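Local coordinates for dual function macrocyclase-peptidase POPB (Galerina marginata, PDB 5N4B), which cleaves peptide bonds after proline and macrocyclises a 25-residue intermediate, acting as a two-function serine protease in the biosynthesis of amanitin toxins, at residues F132-P135 with N136-A139; V242-T245 with Q246-I250. The protein carries 1 engineered substitution. All coordinates share one frame; numbering follows the deposited sequence.

Interaction 1 (F132-P135 with N136-A139)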
ATOM      1  N   PHE A 132     -26.043   4.822  -0.165  1.00 13.54           N
ATOM      2  CA  PHE A 132     -26.244   3.564  -0.864  1.00 12.80           C
ATOM      3  C   PHE A 132     -25.670   2.391  -0.082  1.00 14.61           C
ATOM      4  O   PHE A 132     -26.349   1.371   0.104  1.00 17.04           O
ATOM      5  CB  PHE A 132     -25.689   3.572  -2.321  1.00 13.92           C
ATOM      6  CG  PHE A 132     -25.574   2.228  -2.893  1.00 13.22           C
ATOM      7  CD1 PHE A 132     -26.687   1.429  -3.009  1.00 15.76           C
ATOM      8  CD2 PHE A 132     -24.352   1.661  -3.221  1.00 13.39           C
ATOM      9  CE1 PHE A 132     -26.582   0.148  -3.425  1.00 15.35           C
ATOM     10  CE2 PHE A 132     -24.250   0.401  -3.640  1.00 13.14           C
ATOM     11  CZ  PHE A 132     -25.341  -0.380  -3.772  1.00 15.08           C
ATOM     12  N   PHE A 133     -24.444   2.506   0.414  1.00 13.22           N
ATOM     13  CA  PHE A 133     -23.811   1.362   1.063  1.00 11.92           C
ATOM     14  C   PHE A 133     -22.933   1.871   2.182  1.00 11.98           C
ATOM     15  O   PHE A 133     -21.903   2.530   1.933  1.00 12.27           O
ATOM     16  CB  PHE A 133     -23.001   0.519   0.063  1.00 12.08           C
ATOM     17  CG  PHE A 133     -22.424  -0.727   0.648  1.00 13.41           C
ATOM     18  CD1 PHE A 133     -23.204  -1.870   0.737  1.00 15.78           C
ATOM     19  CD2 PHE A 133     -21.144  -0.773   1.140  1.00 19.06           C
ATOM     20  CE1 PHE A 133     -22.719  -3.049   1.273  1.00 19.82           C
ATOM     21  CE2 PHE A 133     -20.670  -2.001   1.692  1.00 18.18           C
ATOM     22  CZ  PHE A 133     -21.499  -3.091   1.762  1.00 16.87           C
ATOM     23  N   ASP A 134     -23.337   1.579   3.414  1.00 12.89           N
ATOM     24  CA  ASP A 134     -22.613   1.995   4.620  1.00 13.60           C
ATOM     25  C   ASP A 134     -21.892   0.780   5.195  1.00 13.35           C
ATOM     26  O   ASP A 134     -22.519  -0.056   5.866  1.00 14.72           O
ATOM     27  CB  ASP A 134     -23.568   2.594   5.649  1.00 14.67           C
ATOM     28  CG  ASP A 134     -22.861   3.093   6.884  1.00 16.21           C
ATOM     29  OD1 ASP A 134     -21.659   2.799   7.020  1.00 14.74           O
ATOM     30  OD2 ASP A 134     -23.512   3.773   7.715  1.00 19.51           O
ATOM     31  N   PRO A 135     -20.598   0.606   4.948  1.00 12.39           N
ATOM     32  CA  PRO A 135     -19.945  -0.612   5.440  1.00 13.89           C
ATOM     33  C   PRO A 135     -19.911  -0.690   6.950  1.00 16.24           C
ATOM     34  O   PRO A 135     -19.663  -1.782   7.501  1.00 17.17           O
ATOM     35  CB  PRO A 135     -18.539  -0.526   4.844  1.00 15.79           C
ATOM     36  CG  PRO A 135     -18.424   0.654   4.114  1.00 17.27           C
ATOM     37  CD  PRO A 135     -19.675   1.481   4.228  1.00 14.73           C
ATOM     38  N   ASN A 136     -20.126   0.418   7.659  1.00 14.75           N
ATOM     39  CA  ASN A 136     -20.084   0.351   9.098  1.00 16.40           C
ATOM     40  C   ASN A 136     -21.220  -0.496   9.638  1.00 21.34           C
ATOM     41  O   ASN A 136     -21.169  -0.869  10.817  1.00 26.19           O
ATOM     42  CB  ASN A 136     -20.137   1.761   9.693  1.00 17.63           C
ATOM     43  CG  ASN A 136     -18.988   2.639   9.236  1.00 19.99           C
ATOM     44  OD1 ASN A 136     -17.860   2.515   9.720  1.00 20.01           O
ATOM     45  ND2 ASN A 136     -19.258   3.534   8.325  1.00 15.48           N
ATOM     46  N   VAL A 137     -22.274  -0.743   8.872  1.00 17.94           N
ATOM     47  CA  VAL A 137     -23.352  -1.573   9.399  1.00 20.71           C
ATOM     48  C   VAL A 137     -23.227  -3.042   9.024  1.00 20.11           C
ATOM     49  O   VAL A 137     -24.128  -3.831   9.317  1.00 23.10           O
ATOM     50  CB  VAL A 137     -24.731  -1.015   9.050  1.00 24.40           C
ATOM     51  CG1 VAL A 137     -24.854   0.428   9.487  1.00 31.45           C
ATOM     52  CG2 VAL A 137     -25.013  -1.140   7.623  1.00 20.77           C
ATOM     53  N   LEU A 138     -22.119  -3.426   8.378  1.00 16.86           N
ATOM     54  CA  LEU A 138     -21.930  -4.844   8.069  1.00 16.93           C
ATOM     55  C   LEU A 138     -21.946  -5.691   9.346  1.00 20.94           C
ATOM     56  O   LEU A 138     -22.401  -6.831   9.325  1.00 27.81           O
ATOM     57  CB  LEU A 138     -20.637  -5.036   7.265  1.00 16.51           C
ATOM     58  CG  LEU A 138     -20.755  -4.614   5.801  1.00 16.53           C
ATOM     59  CD1 LEU A 138     -19.358  -4.475   5.246  1.00 19.70           C
ATOM     60  CD2 LEU A 138     -21.595  -5.565   4.981  1.00 21.12           C
ATOM     61  N   ALA A 139     -21.413  -5.160  10.432  1.00 20.48           N
ATOM     62  CA  ALA A 139     -21.558  -5.736  11.771  1.00 24.47           C
ATOM     63  C   ALA A 139     -21.784  -4.604  12.764  1.00 26.40           C
ATOM     64  O   ALA A 139     -21.018  -3.637  12.788  1.00 35.09           O
ATOM     65  CB  ALA A 139     -20.328  -6.583  12.162  1.00 24.43           C
TER
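Asp134 and Asn136 meet where the chain leaves strand 129-133 and tightens into a short 3-10 turn. With CG trans to the backbone N (chi1 -177°), the Asp134 carboxylate is set beside its own carbonyl carbon, where the chain turns, and OD1 accepts two N-H groups. The backbone N of Asn136 comes to OD1 from above the carboxylate plane at 2.9 Å, closing an Asx turn, while Asn136 ND2 uses the syn lone pair of OD1 at 2.8 Å. The carboxylate and amide planes stand 81° apart, so the amide meets OD1 almost crosswise. Asn136 ND2 also donates to Gln107 O, so an amide, with its two hydrogens, suits the place. Two backbone bonds make the turn itself: Val137 N to Asp134 O and Leu138 N to Pro135 O, both 3.1 Å. Pro135, whose nitrogen has no hydrogen to offer and whose phi is held by the ring, fits early in such a turn.

Leu138 can be followed outward. Its CB lies 3.4 Å from Pro135 O, and CG stays close to the same oxygen. CD1 also lies near Pro135 O, at 3.5 Å, and reaches Pro135 CB at 4.1 Å; CD2 approaches the Phe133 ring obliquely, 4.1 Å from CZ. A branched aliphatic chain thus covers both proline and phenylalanine, and strand 144-151 adds Met146 and Ala144 around them. The two N-H bonds on OD1 would probably favour a charged Asp134, and they fix the rotation of both polar side chains as the chain passes between propeller blades.

Interaction 2 (V242-T245 with Q246-I250)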
ATOM      1  N   VAL A 242     -23.896 -14.112 -11.268  1.00 18.97           N
ATOM      2  CA  VAL A 242     -24.827 -13.497 -10.319  1.00 18.13           C
ATOM      3  C   VAL A 242     -26.079 -14.327 -10.202  1.00 23.46           C
ATOM      4  O   VAL A 242     -26.640 -14.784 -11.205  1.00 22.69           O
ATOM      5  CB  VAL A 242     -25.166 -12.070 -10.754  1.00 19.04           C
ATOM      6  CG1 VAL A 242     -26.214 -11.464  -9.855  1.00 21.55           C
ATOM      7  CG2 VAL A 242     -23.939 -11.205 -10.717  1.00 22.65           C
ATOM      8  N   GLY A 243     -26.543 -14.496  -8.957  1.00 23.07           N
ATOM      9  CA  GLY A 243     -27.765 -15.244  -8.691  1.00 25.92           C
ATOM     10  C   GLY A 243     -27.571 -16.724  -8.536  1.00 29.14           C
ATOM     11  O   GLY A 243     -28.545 -17.483  -8.685  1.00 30.74           O
ATOM     12  N   THR A 244     -26.344 -17.161  -8.273  1.00 26.79           N
ATOM     13  CA  THR A 244     -26.022 -18.566  -8.059  1.00 23.34           C
ATOM     14  C   THR A 244     -25.209 -18.671  -6.781  1.00 26.03           C
ATOM     15  O   THR A 244     -24.681 -17.679  -6.277  1.00 25.12           O
ATOM     16  CB  THR A 244     -25.198 -19.202  -9.207  1.00 25.72           C
ATOM     17  OG1 THR A 244     -23.887 -18.578  -9.280  1.00 25.02           O
ATOM     18  CG2 THR A 244     -25.873 -19.087 -10.522  1.00 30.57           C
ATOM     19  N   THR A 245     -25.115 -19.900  -6.272  1.00 29.07           N
ATOM     20  CA  THR A 245     -24.205 -20.208  -5.181  1.00 27.09           C
ATOM     21  C   THR A 245     -22.815 -20.531  -5.747  1.00 27.64           C
ATOM     22  O   THR A 245     -22.635 -20.844  -6.929  1.00 25.33           O
ATOM     23  CB  THR A 245     -24.679 -21.441  -4.378  1.00 31.02           C
ATOM     24  OG1 THR A 245     -24.476 -22.617  -5.153  1.00 39.23           O
ATOM     25  CG2 THR A 245     -26.118 -21.398  -3.998  1.00 38.62           C
ATOM     26  N   GLN A 246     -21.820 -20.483  -4.871  1.00 24.59           N
ATOM     27  CA  GLN A 246     -20.435 -20.668  -5.291  1.00 20.40           C
ATOM     28  C   GLN A 246     -20.165 -22.062  -5.840  1.00 22.80           C
ATOM     29  O   GLN A 246     -19.196 -22.231  -6.585  1.00 23.57           O
ATOM     30  CB  GLN A 246     -19.495 -20.311  -4.130  1.00 20.77           C
ATOM     31  CG  GLN A 246     -18.016 -20.244  -4.506  1.00 20.70           C
ATOM     32  CD  GLN A 246     -17.160 -19.718  -3.396  1.00 17.76           C
ATOM     33  OE1 GLN A 246     -17.488 -19.837  -2.197  1.00 19.68           O
ATOM     34  NE2 GLN A 246     -16.057 -19.097  -3.770  1.00 18.31           N
ATOM     35  N   GLU A 247     -21.015 -23.046  -5.489  1.00 29.68           N
ATOM     36  CA  GLU A 247     -20.876 -24.382  -6.047  1.00 32.11           C
ATOM     37  C   GLU A 247     -20.928 -24.382  -7.577  1.00 31.27           C
ATOM     38  O   GLU A 247     -20.291 -25.223  -8.219  1.00 32.63           O
ATOM     39  CB  GLU A 247     -21.927 -25.299  -5.401  1.00 37.60           C
ATOM     40  CG  GLU A 247     -21.637 -25.607  -3.883  1.00 52.03           C
ATOM     41  CD  GLU A 247     -22.153 -24.558  -2.864  1.00 66.94           C
ATOM     42  OE1 GLU A 247     -23.071 -24.893  -2.074  1.00 67.50           O
ATOM     43  OE2 GLU A 247     -21.624 -23.419  -2.808  1.00 69.46           O
ATOM     44  N   GLU A 248     -21.596 -23.410  -8.175  1.00 26.62           N
ATOM     45  CA  GLU A 248     -21.683 -23.310  -9.627  1.00 27.06           C
ATOM     46  C   GLU A 248     -20.536 -22.528 -10.282  1.00 25.15           C
ATOM     47  O   GLU A 248     -20.417 -22.526 -11.509  1.00 25.69           O
ATOM     48  CB  GLU A 248     -23.006 -22.648 -10.028  1.00 31.33           C
ATOM     49  CG  GLU A 248     -24.269 -23.467  -9.652  1.00 41.91           C
ATOM     50  CD  GLU A 248     -25.529 -22.929 -10.327  1.00 55.22           C
ATOM     51  OE1 GLU A 248     -25.490 -22.681 -11.555  1.00 58.90           O
ATOM     52  OE2 GLU A 248     -26.559 -22.753  -9.637  1.00 66.20           O
ATOM     53  N   ASP A 249     -19.643 -21.926  -9.497  1.00 22.61           N
ATOM     54  CA  ASP A 249     -18.588 -21.107 -10.077  1.00 21.78           C
ATOM     55  C   ASP A 249     -17.644 -21.938 -10.950  1.00 25.43           C
ATOM     56  O   ASP A 249     -17.339 -23.098 -10.653  1.00 28.69           O
ATOM     57  CB  ASP A 249     -17.793 -20.424  -8.951  1.00 21.22           C
ATOM     58  CG  ASP A 249     -18.550 -19.283  -8.294  1.00 21.69           C
ATOM     59  OD1 ASP A 249     -19.778 -19.146  -8.454  1.00 21.02           O
ATOM     60  OD2 ASP A 249     -17.896 -18.524  -7.541  1.00 20.78           O
ATOM     61  N   ILE A 250     -17.165 -21.314 -12.013  1.00 23.98           N
ATOM     62  CA  ILE A 250     -16.288 -21.926 -13.004  1.00 24.87           C
ATOM     63  C   ILE A 250     -14.844 -21.634 -12.622  1.00 24.93           C
ATOM     64  O   ILE A 250     -14.515 -20.492 -12.278  1.00 22.10           O
ATOM     65  CB  ILE A 250     -16.611 -21.341 -14.392  1.00 24.62           C
ATOM     66  CG1 ILE A 250     -18.014 -21.781 -14.816  1.00 37.14           C
ATOM     67  CG2 ILE A 250     -15.571 -21.767 -15.419  1.00 31.81           C
ATOM     68  CD1 ILE A 250     -18.552 -21.028 -16.018  1.00 40.08           C
TER
HETATM   69  O   HOH W   1     -21.538 -19.205 -10.444  1.00 14.33           O
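Thr245 and Glu248 carry the one direct hydrogen bond between 242-245 and 246-250, from Glu248 N to Thr245 O at 3.0 Å, with the donor above the carbonyl plane. The next backbone bond, Asp249 N to Gln246 O, is also 3.0 Å, and the pair winds residues 246-248 into a 3-10 segment.

Water supplies the second kind of link. One molecule donates to both Thr244 OG1 and Asp249 OD1, each at 2.7 Å, bridging atoms that are themselves 4.2 Å apart. With OG1 set between the backbone N and the carbonyl carbon (chi1 65°), the Thr244 hydroxyl can accept from this water while it donates to Lys241 O. Threonine's hydroxyl, able to do both, suits the position. Asp249 needs its two oxygens: OD1 is bonded to His240 ND1 as well, and OD2 to Tyr217 OH.

The remaining touches are van der Waals. The Glu248 chain runs extended beyond CG and crosses Thr244 at a slant, its carboxylate against CB and CG2 of the threonine, with Glu248 OE1 3.8 Å from Thr244 CG2. Separately, Thr245 OG1 lies 3.7 Å from Glu247 CB. These glutamates lie at the surface, where charged ends can remain hydrated.

The whole turn joins strand 236-241 to strand 250-254, the last two strands of one antiparallel propeller blade. Gln246 OE1 bonds to Lys199 N and its NE2 to Tyr217 OH, and Gln246 packs with Asp249 on Val198, so the hairpin leans against strand 198-201 of the preceding blade.

Both contacts are local turns in the beta-propeller, and they occur in series along the chain without nesting or crossing. Interaction 1 comes first, as the chain leaves strand 129-133, the last of one four-stranded sheet, and heads for strand 144-151, which opens the next; it is a connection between blades. After that second sheet ends with strand 198-201, the chain builds a third, and interaction 2 closes the hairpin between its strands 236-241 and 250-254, a connection within a blade. The centres of interactions 1 and 2 lie about 24 Å apart, and the two do not touch. The second sheet relates them: interaction 1 packs on its first strand, interaction 2 against its last.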